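Local coordinates for protein molybdopterin adenylyltransferase (Pyrococcus furiosus, PDB 4LHB) that catalyses the ATP-dependent adenylylation of molybdopterin, releasing diphosphate, in the biosynthesis of the molybdenum cofactor, and works as a homohexamer, at residues A81-E84 with A85-S88; I146-Q150 with E151-V155; E109-K112 with P113-K117. One frame throughout, in Å; residues are numbered along the deposited sequence.

Interaction 1 of 3, residues A81-E84 with A85-S88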
loop_
_atom_site.group_PDB
_atom_site.type_symbol
_atom_site.label_atom_id
_atom_site.label_comp_id
_atom_site.label_asym_id
_atom_site.label_seq_id
_atom_site.Cartn_x
_atom_site.Cartn_y
_atom_site.Cartn_z
ATOM N N ALA C 81 -4.780 23.841 -6.499
ATOM C CA ALA C 81 -6.147 24.204 -6.779
ATOM C C ALA C 81 -7.094 23.562 -5.724
ATOM O O ALA C 81 -7.846 24.249 -5.068
ATOM C CB ALA C 81 -6.515 23.801 -8.198
ATOM N N LEU C 82 -7.006 22.254 -5.547
ATOM C CA LEU C 82 -7.846 21.546 -4.616
ATOM C C LEU C 82 -7.849 22.253 -3.278
ATOM O O LEU C 82 -8.889 22.449 -2.693
ATOM C CB LEU C 82 -7.340 20.109 -4.459
ATOM C CG LEU C 82 -8.048 19.268 -3.410
ATOM C CD1 LEU C 82 -9.524 19.224 -3.767
ATOM C CD2 LEU C 82 -7.473 17.863 -3.264
ATOM N N PHE C 83 -6.699 22.663 -2.786
ATOM C CA PHE C 83 -6.668 23.223 -1.441
ATOM C C PHE C 83 -7.072 24.690 -1.400
ATOM O O PHE C 83 -7.474 25.187 -0.360
ATOM C CB PHE C 83 -5.364 22.877 -0.717
ATOM C CG PHE C 83 -5.360 21.448 -0.254
ATOM C CD1 PHE C 83 -6.113 21.079 0.820
ATOM C CD2 PHE C 83 -4.756 20.465 -0.997
ATOM C CE1 PHE C 83 -6.215 19.755 1.203
ATOM C CE2 PHE C 83 -4.820 19.147 -0.615
ATOM C CZ PHE C 83 -5.579 18.783 0.488
ATOM N N GLU C 84 -6.995 25.376 -2.521
ATOM C CA GLU C 84 -7.572 26.699 -2.594
ATOM C C GLU C 84 -9.118 26.607 -2.565
ATOM O O GLU C 84 -9.756 27.366 -1.883
ATOM C CB GLU C 84 -7.120 27.432 -3.861
ATOM C CG GLU C 84 -5.760 28.091 -3.760
ATOM C CD GLU C 84 -5.417 28.938 -4.985
ATOM O OE1 GLU C 84 -4.612 29.843 -4.803
ATOM O OE2 GLU C 84 -5.916 28.701 -6.105
ATOM N N ALA C 85 -9.681 25.695 -3.337
ATOM C CA ALA C 85 -11.098 25.437 -3.293
ATOM C C ALA C 85 -11.505 25.174 -1.836
ATOM O O ALA C 85 -12.446 25.772 -1.316
ATOM C CB ALA C 85 -11.476 24.251 -4.198
ATOM N N ILE C 86 -10.749 24.321 -1.155
ATOM C CA ILE C 86 -11.065 23.995 0.196
ATOM C C ILE C 86 -10.904 25.209 1.109
ATOM O O ILE C 86 -11.711 25.407 1.981
ATOM C CB ILE C 86 -10.276 22.773 0.692
ATOM C CG1 ILE C 86 -10.732 21.510 -0.019
ATOM C CG2 ILE C 86 -10.454 22.552 2.178
ATOM C CD1 ILE C 86 -9.776 20.340 0.179
ATOM N N LYS C 87 -9.858 25.998 0.951
ATOM C CA LYS C 87 -9.660 27.143 1.847
ATOM C C LYS C 87 -10.786 28.145 1.644
ATOM O O LYS C 87 -11.236 28.752 2.595
ATOM C CB LYS C 87 -8.329 27.861 1.644
ATOM C CG LYS C 87 -7.966 28.776 2.806
ATOM C CD LYS C 87 -7.036 29.893 2.389
ATOM C CE LYS C 87 -6.742 30.859 3.538
ATOM N NZ LYS C 87 -5.396 30.693 4.158
ATOM N N SER C 88 -11.273 28.287 0.423
ATOM C CA SER C 88 -12.437 29.136 0.186
ATOM C C SER C 88 -13.759 28.655 0.784
ATOM O O SER C 88 -14.791 29.197 0.408
ATOM C CB SER C 88 -12.680 29.204 -1.302
ATOM O OG SER C 88 -11.501 29.580 -1.888
#
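S88 grips the carbonyl of E84 twice, through its backbone N and through its hydroxyl, with OG 2.8 Å from E84 O. The two donors come from opposite faces of the carbonyl plane, each tilted out of it. OG is turned back beside its own backbone N (chi1 -53°), which brings it over the preceding turn. One residue earlier, K87 N bonds to F83 O from above the carbonyl plane, while A85 N meets A81 O at 2.9 Å almost head-on. On the apolar side the tip of I86 touches two neighbours one turn back. Its CD1 is 3.8 Å from F83 CE1, obliquely to the ring, and 4.1 Å from L82 CD1; I86 lies side by side with each of them, pointing the same way. L82 and A85 continue onto V93 of strand 92-96, and A85 also packs on Y67, whose hydroxyl bonds to E84 OE2. Across the subunit interface, E84 OE1 and K87 NZ pair with K87 and E84 of the second subunit in reciprocal salt bridges. This is the C-terminal turn of a helix packed on the sheet of an alpha/beta fold, with a serine just past the helix doubling the bond to the carbonyl four residues back.

Interaction 2 of 3, residues I146-Q150 with E151-V155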
loop_
_atom_site.group_PDB
_atom_site.type_symbol
_atom_site.label_atom_id
_atom_site.label_comp_id
_atom_site.label_asym_id
_atom_site.label_seq_id
_atom_site.Cartn_x
_atom_site.Cartn_y
_atom_site.Cartn_z
ATOM N N ILE C 146 -13.535 11.069 0.691
ATOM C CA ILE C 146 -13.642 12.056 1.741
ATOM C C ILE C 146 -12.292 12.357 2.322
ATOM O O ILE C 146 -11.592 11.451 2.764
ATOM C CB ILE C 146 -14.507 11.515 2.908
ATOM C CG1 ILE C 146 -15.920 11.272 2.393
ATOM C CG2 ILE C 146 -14.599 12.515 4.041
ATOM C CD1 ILE C 146 -16.008 9.951 1.686
ATOM N N ILE C 147 -11.949 13.636 2.384
ATOM C CA ILE C 147 -10.828 14.091 3.157
ATOM C C ILE C 147 -11.406 14.679 4.453
ATOM O O ILE C 147 -12.266 15.522 4.393
ATOM C CB ILE C 147 -10.069 15.218 2.394
ATOM C CG1 ILE C 147 -9.696 14.801 0.962
ATOM C CG2 ILE C 147 -8.840 15.708 3.169
ATOM C CD1 ILE C 147 -9.015 15.877 0.108
ATOM N N ARG C 148 -10.895 14.282 5.606
ATOM C CA ARG C 148 -11.304 14.814 6.876
ATOM C C ARG C 148 -10.259 15.618 7.649
ATOM O O ARG C 148 -9.108 15.191 7.748
ATOM C CB ARG C 148 -11.551 13.665 7.809
ATOM C CG ARG C 148 -12.670 12.754 7.443
ATOM C CD ARG C 148 -12.490 11.557 8.325
ATOM N NE ARG C 148 -13.571 10.626 8.132
ATOM C CZ ARG C 148 -13.502 9.363 8.492
ATOM N NH1 ARG C 148 -12.385 8.915 9.036
ATOM N NH2 ARG C 148 -14.547 8.550 8.315
ATOM N N GLY C 149 -10.708 16.702 8.287
ATOM C CA GLY C 149 -9.963 17.355 9.342
ATOM C C GLY C 149 -10.369 16.772 10.680
ATOM O O GLY C 149 -10.910 15.705 10.698
ATOM N N GLN C 150 -10.066 17.457 11.784
ATOM C CA GLN C 150 -10.462 17.055 13.139
ATOM C C GLN C 150 -11.986 17.016 13.230
ATOM O O GLN C 150 -12.535 16.051 13.786
ATOM C CB GLN C 150 -9.922 18.018 14.203
ATOM C CG GLN C 150 -8.590 17.647 14.825
ATOM C CD GLN C 150 -8.028 18.777 15.735
ATOM O OE1 GLN C 150 -8.779 19.427 16.465
ATOM N NE2 GLN C 150 -6.714 19.001 15.701
ATOM N N GLU C 151 -12.651 18.048 12.693
ATOM C CA GLU C 151 -14.094 18.019 12.513
ATOM C C GLU C 151 -14.582 18.117 11.044
ATOM O O GLU C 151 -15.508 17.384 10.640
ATOM C CB GLU C 151 -14.744 19.114 13.368
ATOM C CG GLU C 151 -16.276 19.002 13.498
ATOM C CD GLU C 151 -16.820 19.478 14.846
ATOM O OE1 GLU C 151 -17.929 19.037 15.209
ATOM O OE2 GLU C 151 -16.153 20.279 15.556
ATOM N N ARG C 152 -13.979 19.013 10.255
ATOM C CA ARG C 152 -14.380 19.260 8.842
ATOM C C ARG C 152 -14.226 18.067 7.833
ATOM O O ARG C 152 -13.364 17.245 8.008
ATOM C CB ARG C 152 -13.647 20.514 8.353
ATOM C CG ARG C 152 -14.091 21.005 7.001
ATOM C CD ARG C 152 -13.450 22.352 6.648
ATOM N NE ARG C 152 -13.847 22.738 5.290
ATOM C CZ ARG C 152 -13.257 23.667 4.551
ATOM N NH1 ARG C 152 -12.214 24.339 5.008
ATOM N NH2 ARG C 152 -13.703 23.918 3.324
ATOM N N ILE C 153 -15.063 18.017 6.789
ATOM C CA ILE C 153 -15.163 16.936 5.788
ATOM C C ILE C 153 -15.136 17.606 4.474
ATOM O O ILE C 153 -15.697 18.669 4.349
ATOM C CB ILE C 153 -16.540 16.190 5.910
ATOM C CG1 ILE C 153 -16.298 14.865 6.574
ATOM C CG2 ILE C 153 -17.294 15.947 4.600
ATOM C CD1 ILE C 153 -15.354 14.978 7.746
ATOM N N VAL C 154 -14.464 17.026 3.488
ATOM C CA VAL C 154 -14.574 17.511 2.104
ATOM C C VAL C 154 -14.790 16.340 1.188
ATOM O O VAL C 154 -14.201 15.303 1.388
ATOM C CB VAL C 154 -13.353 18.338 1.650
ATOM C CG1 VAL C 154 -13.515 18.787 0.210
ATOM C CG2 VAL C 154 -13.182 19.575 2.536
ATOM N N VAL C 155 -15.646 16.488 0.189
ATOM C CA VAL C 155 -15.961 15.364 -0.666
ATOM C C VAL C 155 -15.383 15.769 -1.990
ATOM O O VAL C 155 -15.633 16.886 -2.450
ATOM C CB VAL C 155 -17.495 15.109 -0.818
ATOM C CG1 VAL C 155 -17.793 13.952 -1.783
ATOM C CG2 VAL C 155 -18.102 14.795 0.538
#
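I147 and V154 exchange both backbone hydrogen bonds, V154 N to I147 O at 2.8 Å and I147 N to V154 O at 3.0 Å, and so form the hydrogen-bonded pair of an antiparallel beta hairpin. A third bond, from G149 N to R152 O at 2.7 Å, closes the hairpin just before the turn at Q150 and E151. Non-hydrogen-bonded pairs flank I147-V154 on either side, R148 with I153 and I146 with V155; there CA-H groups lean on the same acceptors, I146 CA 3.3 Å from V154 O. Strands 146-148 and 153-155 run at 159° between their N-to-C directions. At the turn, Q150 NE2 bonds to D73 O and D40 OD2 of the second subunit, and G149 O receives R103 of the third subunit. The R152 guanidinium turns back within its own chain to A90 O and I86 O. I147 and V154 share one sheet face and pack on I76 of the second subunit. On the other face, I153 CG1 is 3.9 Å from I146 CG2. R148, with CG beside its backbone N (chi1 -65°) and its chain extended to NE, lies alongside I153, its CG 3.5 Å from I153 CD1.

Interaction 3 of 3, residues E109-K112 with P113-K117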
loop_
_atom_site.group_PDB
_atom_site.type_symbol
_atom_site.label_atom_id
_atom_site.label_comp_id
_atom_site.label_asym_id
_atom_site.label_seq_id
_atom_site.Cartn_x
_atom_site.Cartn_y
_atom_site.Cartn_z
ATOM N N GLU C 109 -4.088 9.772 -9.218
ATOM C CA GLU C 109 -2.842 9.510 -8.472
ATOM C C GLU C 109 -2.511 10.678 -7.512
ATOM O O GLU C 109 -2.032 10.454 -6.419
ATOM C CB GLU C 109 -1.683 9.260 -9.443
ATOM C CG GLU C 109 -1.846 8.002 -10.273
ATOM C CD GLU C 109 -2.725 8.162 -11.523
ATOM O OE1 GLU C 109 -3.225 9.300 -11.872
ATOM O OE2 GLU C 109 -2.916 7.102 -12.159
ATOM N N SER C 110 -2.821 11.917 -7.880
ATOM C CA SER C 110 -2.477 13.011 -6.978
ATOM C C SER C 110 -3.433 13.107 -5.756
ATOM O O SER C 110 -2.999 13.324 -4.620
ATOM C CB SER C 110 -2.396 14.331 -7.757
ATOM O OG SER C 110 -1.725 14.128 -8.994
ATOM N N ILE C 111 -4.721 12.880 -6.009
ATOM C CA ILE C 111 -5.792 13.096 -5.028
ATOM C C ILE C 111 -6.064 11.856 -4.164
ATOM O O ILE C 111 -6.050 11.922 -2.950
ATOM C CB ILE C 111 -7.091 13.559 -5.764
ATOM C CG1 ILE C 111 -6.861 14.950 -6.338
ATOM C CG2 ILE C 111 -8.295 13.598 -4.840
ATOM C CD1 ILE C 111 -7.933 15.356 -7.342
ATOM N N LYS C 112 -6.306 10.721 -4.792
ATOM C CA LYS C 112 -6.745 9.517 -4.076
ATOM C C LYS C 112 -5.979 9.200 -2.794
ATOM O O LYS C 112 -6.586 8.816 -1.820
ATOM C CB LYS C 112 -6.689 8.330 -5.022
ATOM C CG LYS C 112 -7.155 7.023 -4.440
ATOM C CD LYS C 112 -7.487 6.036 -5.582
ATOM C CE LYS C 112 -7.671 4.606 -5.080
ATOM N NZ LYS C 112 -8.218 3.708 -6.124
ATOM N N PRO C 113 -4.645 9.378 -2.774
ATOM C CA PRO C 113 -3.969 9.028 -1.534
ATOM C C PRO C 113 -4.313 9.947 -0.326
ATOM O O PRO C 113 -3.977 9.632 0.807
ATOM C CB PRO C 113 -2.462 9.087 -1.919
ATOM C CG PRO C 113 -2.390 9.301 -3.412
ATOM C CD PRO C 113 -3.706 9.921 -3.785
ATOM N N LEU C 114 -4.991 11.057 -0.554
ATOM C CA LEU C 114 -5.468 11.910 0.532
ATOM C C LEU C 114 -6.818 11.472 1.200
ATOM O O LEU C 114 -7.132 11.910 2.330
ATOM C CB LEU C 114 -5.613 13.349 0.030
ATOM C CG LEU C 114 -4.338 14.020 -0.502
ATOM C CD1 LEU C 114 -4.580 15.488 -0.870
ATOM C CD2 LEU C 114 -3.204 13.866 0.515
ATOM N N PHE C 115 -7.600 10.640 0.526
ATOM C CA PHE C 115 -8.900 10.260 1.025
ATOM C C PHE C 115 -8.806 9.510 2.328
ATOM O O PHE C 115 -8.111 8.539 2.374
ATOM C CB PHE C 115 -9.601 9.282 0.061
ATOM C CG PHE C 115 -9.944 9.860 -1.251
ATOM C CD1 PHE C 115 -10.068 11.222 -1.425
ATOM C CD2 PHE C 115 -10.168 9.028 -2.335
ATOM C CE1 PHE C 115 -10.382 11.753 -2.667
ATOM C CE2 PHE C 115 -10.500 9.549 -3.576
ATOM C CZ PHE C 115 -10.601 10.919 -3.739
ATOM N N ASP C 116 -9.553 9.898 3.355
ATOM C CA ASP C 116 -9.697 9.042 4.527
ATOM C C ASP C 116 -10.730 7.934 4.307
ATOM O O ASP C 116 -10.636 6.900 4.919
ATOM C CB ASP C 116 -10.013 9.844 5.763
ATOM C CG ASP C 116 -8.982 10.891 6.029
ATOM O OD1 ASP C 116 -8.157 10.672 6.927
ATOM O OD2 ASP C 116 -8.949 11.920 5.336
ATOM N N LYS C 117 -11.702 8.132 3.430
ATOM C CA LYS C 117 -12.661 7.074 3.104
ATOM C C LYS C 117 -12.898 7.141 1.611
ATOM O O LYS C 117 -13.018 8.232 1.071
ATOM C CB LYS C 117 -13.994 7.281 3.868
ATOM C CG LYS C 117 -14.462 6.036 4.654
ATOM C CD LYS C 117 -14.357 6.230 6.154
ATOM C CE LYS C 117 -14.100 4.976 6.964
ATOM N NZ LYS C 117 -15.097 3.887 7.017
#
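The helix 107-111 runs out here into a 3-10 turn, and the side chain of F115 folds back beneath that turn, against K112 and I111. Two backbone bonds of i to i+3 spacing define it. L114 N meets I111 O at 2.8 Å, and F115 N reaches K112 O at 3.1 Å from well above the carbonyl plane. P113 has no N-H to give, which rules out an i to i+4 bond to E109 O; its ring takes the place of that donor, P113 CD lying 3.2 Å from E109 O. The F115 ring receives the backbone of K112 on one face: K112 CA stands 4.0 Å from the ring centroid and 19° off the normal, a CH-pi contact, with I111 O over the same face, both offset toward the rim. Because CG of F115 is beside its own backbone N (chi1 -66°), the ring is directed back along the chain. I111 CG2 meets F115 CE1 at 3.5 Å, the two side chains lying askew. With an alanine at F115, K112 CA and I111 CG2 are likely to lose their aromatic partner, and a gap would probably open between the turn and T143 of strand 143-148, which the ring also touches. L114 packs on F83 of its own chain and on L114 of the second subunit, where P113 meets its counterpart and K75 binds L114 O. The following residues, D116 and K117, both face I146, forming a classic beta bulge; D116 is shared between R148 N of its own chain and K75 of the second subunit, and K117 pairs with E109 of the third. With proline removing one donor, the helix end is thus held by two i to i+3 bonds and by the F115 ring packed on the K112 backbone and the I111 side chain.

In the fold
Following the chain, interaction 1 comes first, the closing turn of helix 75-87; interaction 3 follows at the end of helix 107-111, and interaction 2 last, the hairpin of strands 143-148 and 153-159. Each is a local closure within one continuous stretch, so the three lie in series, neither nested nor crossed. They nevertheless meet in space. I86 CG1 of the first helix packs 3.9 Å from V154 CG1 of the hairpin, joining interactions 1 and 2. Interaction 3 delivers the chain to strand 117-118, outermost in this chain's sheet, where D116 N pairs with I146 O. F83 and L114 pack between interactions 1 and 3. All three border the second subunit.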